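Local coordinates for protein BT_4661 (Bacteroides thetaiotaomicron, PDB 4AK2) that binds heparin, and probably heparan sulphate, at the bacterial surface as a SusE-like polysaccharide-binding protein, here represented by its ligand-binding portion, at residues A[3-15]-A[43-57]. Numbering follows the deposited sequence.
Sequences NPNYFTYFRYGNN and PTATDAKDGLSSLKW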
loop_
_atom_site.group_PDB
_atom_site.type_symbol
_atom_site.label_atom_id
_atom_site.label_comp_id
_atom_site.label_asym_id
_atom_site.label_seq_id
_atom_site.Cartn_x
_atom_site.Cartn_y
_atom_site.Cartn_z
ATOM N N ASN A 3 -22.465 2.324 23.588
ATOM C CA ASN A 3 -23.890 2.501 23.206
ATOM C C ASN A 3 -24.376 1.535 22.092
ATOM O O ASN A 3 -23.578 0.766 21.561
ATOM C CB ASN A 3 -24.171 3.980 22.842
ATOM C CG ASN A 3 -23.560 4.403 21.499
ATOM O OD1 ASN A 3 -23.650 3.693 20.505
ATOM N ND2 ASN A 3 -22.973 5.600 21.465
ATOM N N PRO A 4 -25.685 1.564 21.740
ATOM C CA PRO A 4 -26.207 0.628 20.720
ATOM C C PRO A 4 -25.579 0.700 19.331
ATOM O O PRO A 4 -25.592 -0.308 18.607
ATOM C CB PRO A 4 -27.707 0.973 20.644
ATOM C CG PRO A 4 -27.851 2.275 21.360
ATOM C CD PRO A 4 -26.802 2.232 22.435
ATOM N N ASN A 5 -25.041 1.863 18.961
ATOM C CA ASN A 5 -24.365 2.044 17.667
ATOM C C ASN A 5 -22.879 1.738 17.737
ATOM O O ASN A 5 -22.198 1.705 16.721
ATOM C CB ASN A 5 -24.527 3.477 17.189
ATOM C CG ASN A 5 -25.953 3.829 16.874
ATOM O OD1 ASN A 5 -26.706 3.033 16.311
ATOM N ND2 ASN A 5 -26.322 5.033 17.224
ATOM N N TYR A 6 -22.377 1.524 18.940
ATOM C CA TYR A 6 -20.959 1.322 19.090
ATOM C C TYR A 6 -20.452 0.078 18.347
ATOM O O TYR A 6 -21.028 -1.004 18.445
ATOM C CB TYR A 6 -20.561 1.287 20.557
ATOM C CG TYR A 6 -19.070 1.330 20.746
ATOM C CD1 TYR A 6 -18.346 2.512 20.567
ATOM C CD2 TYR A 6 -18.381 0.187 21.098
ATOM C CE1 TYR A 6 -16.977 2.533 20.753
ATOM C CE2 TYR A 6 -17.003 0.200 21.270
ATOM C CZ TYR A 6 -16.303 1.373 21.085
ATOM O OH TYR A 6 -14.958 1.404 21.274
ATOM N N PHE A 7 -19.413 0.265 17.546
ATOM C CA PHE A 7 -18.701 -0.864 16.958
ATOM C C PHE A 7 -17.281 -0.399 16.676
ATOM O O PHE A 7 -16.980 0.814 16.828
ATOM C CB PHE A 7 -19.446 -1.432 15.728
ATOM C CG PHE A 7 -19.328 -0.605 14.459
ATOM C CD1 PHE A 7 -19.902 0.652 14.358
ATOM C CD2 PHE A 7 -18.642 -1.119 13.353
ATOM C CE1 PHE A 7 -19.775 1.379 13.186
ATOM C CE2 PHE A 7 -18.509 -0.398 12.181
ATOM C CZ PHE A 7 -19.080 0.871 12.096
ATOM N N THR A 8 -16.419 -1.326 16.272
ATOM C CA THR A 8 -15.009 -0.967 16.059
ATOM C C THR A 8 -14.389 -1.399 14.741
ATOM O O THR A 8 -13.311 -0.898 14.405
ATOM C CB THR A 8 -14.116 -1.506 17.185
ATOM O OG1 THR A 8 -14.014 -2.934 17.047
ATOM C CG2 THR A 8 -14.661 -1.102 18.544
ATOM N N TYR A 9 -15.025 -2.302 13.989
ATOM C CA TYR A 9 -14.396 -2.778 12.740
ATOM C C TYR A 9 -15.429 -3.336 11.764
ATOM O O TYR A 9 -16.519 -3.782 12.179
ATOM C CB TYR A 9 -13.242 -3.807 12.976
ATOM C CG TYR A 9 -13.759 -5.168 13.380
ATOM C CD1 TYR A 9 -14.132 -6.109 12.415
ATOM C CD2 TYR A 9 -13.889 -5.528 14.736
ATOM C CE1 TYR A 9 -14.627 -7.364 12.775
ATOM C CE2 TYR A 9 -14.386 -6.775 15.102
ATOM C CZ TYR A 9 -14.736 -7.693 14.135
ATOM O OH TYR A 9 -15.213 -8.912 14.504
ATOM N N PHE A 10 -15.031 -3.392 10.485
ATOM C CA PHE A 10 -15.624 -4.289 9.506
ATOM C C PHE A 10 -14.466 -4.926 8.769
ATOM O O PHE A 10 -13.289 -4.511 8.971
ATOM C CB PHE A 10 -16.535 -3.503 8.516
ATOM C CG PHE A 10 -15.879 -2.310 7.912
ATOM C CD1 PHE A 10 -15.090 -2.433 6.772
ATOM C CD2 PHE A 10 -16.037 -1.064 8.493
ATOM C CE1 PHE A 10 -14.468 -1.307 6.196
ATOM C CE2 PHE A 10 -15.424 0.074 7.948
ATOM C CZ PHE A 10 -14.639 -0.058 6.804
ATOM N N ARG A 11 -14.752 -5.922 7.931
ATOM C CA ARG A 11 -13.705 -6.492 7.083
ATOM C C ARG A 11 -14.314 -6.808 5.732
ATOM O O ARG A 11 -15.450 -7.319 5.675
ATOM C CB ARG A 11 -13.084 -7.799 7.652
ATOM C CG ARG A 11 -12.612 -7.696 9.071
ATOM C CD ARG A 11 -11.880 -8.951 9.550
ATOM N NE ARG A 11 -11.457 -8.770 10.944
ATOM C CZ ARG A 11 -11.943 -9.454 11.980
ATOM N NH1 ARG A 11 -12.826 -10.433 11.798
ATOM N NH2 ARG A 11 -11.537 -9.166 13.208
ATOM N N TYR A 12 -13.508 -6.622 4.695
ATOM C CA TYR A 12 -13.765 -7.120 3.373
ATOM C C TYR A 12 -12.939 -8.395 3.069
ATOM O O TYR A 12 -13.301 -9.154 2.170
ATOM C CB TYR A 12 -13.400 -6.083 2.330
ATOM C CG TYR A 12 -14.425 -4.964 2.181
ATOM C CD1 TYR A 12 -14.461 -3.914 3.095
ATOM C CD2 TYR A 12 -15.364 -4.958 1.127
ATOM C CE1 TYR A 12 -15.368 -2.873 2.985
ATOM C CE2 TYR A 12 -16.268 -3.879 0.981
ATOM C CZ TYR A 12 -16.292 -2.871 1.936
ATOM O OH TYR A 12 -17.177 -1.817 1.827
ATOM N N GLY A 13 -11.829 -8.628 3.803
ATOM C CA GLY A 13 -10.969 -9.764 3.456
ATOM C C GLY A 13 -10.147 -9.546 2.204
ATOM O O GLY A 13 -9.700 -8.440 1.924
ATOM N N ASN A 14 -9.867 -10.605 1.475
ATOM C CA ASN A 14 -8.977 -10.530 0.327
ATOM C C ASN A 14 -9.363 -11.632 -0.625
ATOM O O ASN A 14 -10.016 -12.608 -0.214
ATOM C CB ASN A 14 -7.520 -10.644 0.773
ATOM C CG ASN A 14 -7.163 -12.020 1.304
ATOM O OD1 ASN A 14 -6.887 -12.955 0.546
ATOM N ND2 ASN A 14 -7.176 -12.135 2.638
ATOM N N ASN A 15 -8.991 -11.485 -1.891
ATOM C CA ASN A 15 -9.226 -12.527 -2.879
ATOM C C ASN A 15 -7.907 -13.227 -3.260
ATOM O O ASN A 15 -7.792 -13.721 -4.383
ATOM C CB ASN A 15 -9.944 -11.968 -4.122
ATOM C CG ASN A 15 -9.057 -11.042 -4.933
ATOM O OD1 ASN A 15 -7.975 -10.640 -4.498
ATOM N ND2 ASN A 15 -9.529 -10.697 -6.134
ATOM N N PRO A 43 -18.435 -6.439 2.016
ATOM C CA PRO A 43 -17.923 -6.770 3.341
ATOM C C PRO A 43 -18.404 -8.133 3.839
ATOM O O PRO A 43 -19.498 -8.617 3.499
ATOM C CB PRO A 43 -18.451 -5.621 4.203
ATOM C CG PRO A 43 -19.706 -5.193 3.501
ATOM C CD PRO A 43 -19.407 -5.323 2.034
ATOM N N THR A 44 -17.591 -8.715 4.693
ATOM C CA THR A 44 -17.876 -10.086 5.181
ATOM C C THR A 44 -17.879 -10.228 6.687
ATOM O O THR A 44 -18.229 -11.290 7.183
ATOM C CB THR A 44 -16.872 -11.101 4.608
ATOM O OG1 THR A 44 -15.558 -10.810 5.120
ATOM C CG2 THR A 44 -16.920 -11.096 3.081
ATOM N N ALA A 45 -17.537 -9.170 7.427
ATOM C CA ALA A 45 -17.449 -9.268 8.897
ATOM C C ALA A 45 -17.650 -7.910 9.529
ATOM O O ALA A 45 -17.235 -6.894 8.955
ATOM C CB ALA A 45 -16.096 -9.848 9.355
ATOM N N THR A 46 -18.157 -7.910 10.757
ATOM C CA THR A 46 -18.220 -6.700 11.574
ATOM C C THR A 46 -18.547 -7.052 12.992
ATOM O O THR A 46 -19.143 -8.105 13.213
ATOM C CB THR A 46 -19.262 -5.659 11.013
ATOM O OG1 THR A 46 -19.182 -4.468 11.788
ATOM C CG2 THR A 46 -20.693 -6.199 11.100
ATOM N N ASP A 47 -18.216 -6.172 13.944
ATOM C CA ASP A 47 -18.710 -6.321 15.310
ATOM C C ASP A 47 -19.944 -5.436 15.576
ATOM O O ASP A 47 -20.416 -5.363 16.699
ATOM C CB ASP A 47 -17.618 -6.130 16.394
ATOM C CG ASP A 47 -16.969 -4.758 16.381
ATOM O OD1 ASP A 47 -17.180 -3.988 15.423
ATOM O OD2 ASP A 47 -16.188 -4.460 17.312
ATOM N N ALA A 48 -20.461 -4.759 14.545
ATOM C CA ALA A 48 -21.702 -3.989 14.717
ATOM C C ALA A 48 -22.823 -4.965 15.082
ATOM O O ALA A 48 -23.041 -5.969 14.369
ATOM C CB ALA A 48 -22.028 -3.268 13.442
ATOM N N LYS A 49 -23.530 -4.688 16.172
ATOM C CA LYS A 49 -24.565 -5.633 16.627
ATOM C C LYS A 49 -25.699 -5.734 15.614
ATOM O O LYS A 49 -26.303 -6.778 15.471
ATOM C CB LYS A 49 -25.140 -5.220 17.995
ATOM C CG LYS A 49 -24.078 -5.057 19.089
ATOM C CD LYS A 49 -23.529 -6.400 19.534
ATOM N N ASP A 50 -26.010 -4.638 14.929
ATOM C CA ASP A 50 -27.097 -4.670 13.949
ATOM C C ASP A 50 -26.632 -5.216 12.590
ATOM O O ASP A 50 -27.429 -5.426 11.693
ATOM C CB ASP A 50 -27.818 -3.323 13.875
ATOM C CG ASP A 50 -28.535 -2.988 15.155
ATOM O OD1 ASP A 50 -28.896 -3.914 15.933
ATOM O OD2 ASP A 50 -28.751 -1.783 15.403
ATOM N N GLY A 51 -25.320 -5.413 12.441
ATOM C CA GLY A 51 -24.773 -6.102 11.281
ATOM C C GLY A 51 -24.532 -5.301 10.026
ATOM O O GLY A 51 -24.791 -4.083 9.963
ATOM N N LEU A 52 -24.015 -5.976 9.002
ATOM C CA LEU A 52 -23.562 -5.282 7.784
ATOM C C LEU A 52 -24.644 -4.546 7.025
ATOM O O LEU A 52 -24.331 -3.569 6.338
ATOM C CB LEU A 52 -22.924 -6.270 6.819
ATOM C CG LEU A 52 -21.672 -6.954 7.325
ATOM C CD1 LEU A 52 -21.270 -8.041 6.338
ATOM C CD2 LEU A 52 -20.527 -5.941 7.491
ATOM N N SER A 53 -25.903 -5.001 7.117
ATOM C CA SER A 53 -26.985 -4.357 6.355
ATOM C C SER A 53 -27.675 -3.251 7.156
ATOM O O SER A 53 -28.695 -2.744 6.727
ATOM C CB SER A 53 -28.000 -5.379 5.826
ATOM O OG SER A 53 -28.647 -6.044 6.900
ATOM N N SER A 54 -27.093 -2.878 8.307
ATOM C CA SER A 54 -27.578 -1.747 9.117
ATOM C C SER A 54 -26.658 -0.551 9.028
ATOM O O SER A 54 -26.951 0.483 9.623
ATOM C CB SER A 54 -27.689 -2.123 10.594
ATOM O OG SER A 54 -26.381 -2.229 11.188
ATOM N N LEU A 55 -25.545 -0.695 8.328
ATOM C CA LEU A 55 -24.549 0.367 8.269
ATOM C C LEU A 55 -24.684 1.217 7.018
ATOM O O LEU A 55 -25.059 0.694 5.979
ATOM C CB LEU A 55 -23.148 -0.280 8.288
ATOM C CG LEU A 55 -22.852 -1.045 9.570
ATOM C CD1 LEU A 55 -21.546 -1.802 9.433
ATOM C CD2 LEU A 55 -22.802 -0.114 10.758
ATOM N N LYS A 56 -24.378 2.518 7.126
ATOM C CA LYS A 56 -24.294 3.410 5.949
ATOM C C LYS A 56 -22.854 3.323 5.446
ATOM O O LYS A 56 -21.896 3.621 6.201
ATOM C CB LYS A 56 -24.618 4.873 6.275
ATOM C CG LYS A 56 -24.421 5.870 5.108
ATOM N N TRP A 57 -22.701 2.913 4.187
ATOM C CA TRP A 57 -21.357 2.721 3.582
ATOM C C TRP A 57 -21.024 3.892 2.708
ATOM O O TRP A 57 -21.796 4.240 1.838
ATOM C CB TRP A 57 -21.330 1.436 2.789
ATOM C CG TRP A 57 -21.600 0.220 3.642
ATOM C CD1 TRP A 57 -22.818 -0.357 3.915
ATOM C CD2 TRP A 57 -20.615 -0.550 4.380
ATOM N NE1 TRP A 57 -22.666 -1.445 4.729
ATOM C CE2 TRP A 57 -21.341 -1.600 5.037
ATOM C CE3 TRP A 57 -19.245 -0.487 4.527
ATOM C CZ2 TRP A 57 -20.705 -2.530 5.829
ATOM C CZ3 TRP A 57 -18.600 -1.430 5.325
ATOM C CH2 TRP A 57 -19.328 -2.421 5.969
HETATM O O HOH W 1 -23.417 -2.148 17.580
HETATM O O HOH W 2 -26.757 0.277 14.870
HETATM O O HOH W 3 -20.333 -3.601 18.886
#
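A classic beta bulge joins R11 to T44 and A45 in the two-stranded antiparallel ribbon of 10-11 and 45-46: R11 O accepts from T44 N at 2.7 Å, nearly straight at 175°. R11 O also accepts from A45 N, at 3.3 Å. The return bond, R11 N to A45 O, identifies a hydrogen-bonded pair; F10 and T46 follow as a non-hydrogen-bonded one. Beyond the ribbon, the D47 carboxylate grips segment 3-15 on the syn side of each oxygen, all three donors tilted from its plane, Y9 N the most. OD1 accepts from T8 N (2.9 Å) and Y9 N, OD2 from T8 OG1 at 2.7 Å. D47 CG, between its own N and carbonyl carbon (chi1 61°), turns back toward these donors. An alanine here would probably leave both amides and the T8 hydroxyl without their acceptor. T46 OG1 donates to Y9 O at 2.8 Å, in the carbonyl plane, and accepts from A48 N in an ST turn. D47 N and R11 NH2 lie over opposite faces of the Y9 ring, both offset toward the rim; Y9 CE1 sits over the centre of the R11 guanidinium. The edge of W57, from strand 56-63, meets the F10 face, T-shaped with planes 75° apart, and P43 CB makes a CH-pi contact with the Y12 ring. F10 and Y12 touch V94, so this bulged antiparallel ribbon packs its F10 face, with the Y12 ring, against the four-stranded mixed sheet.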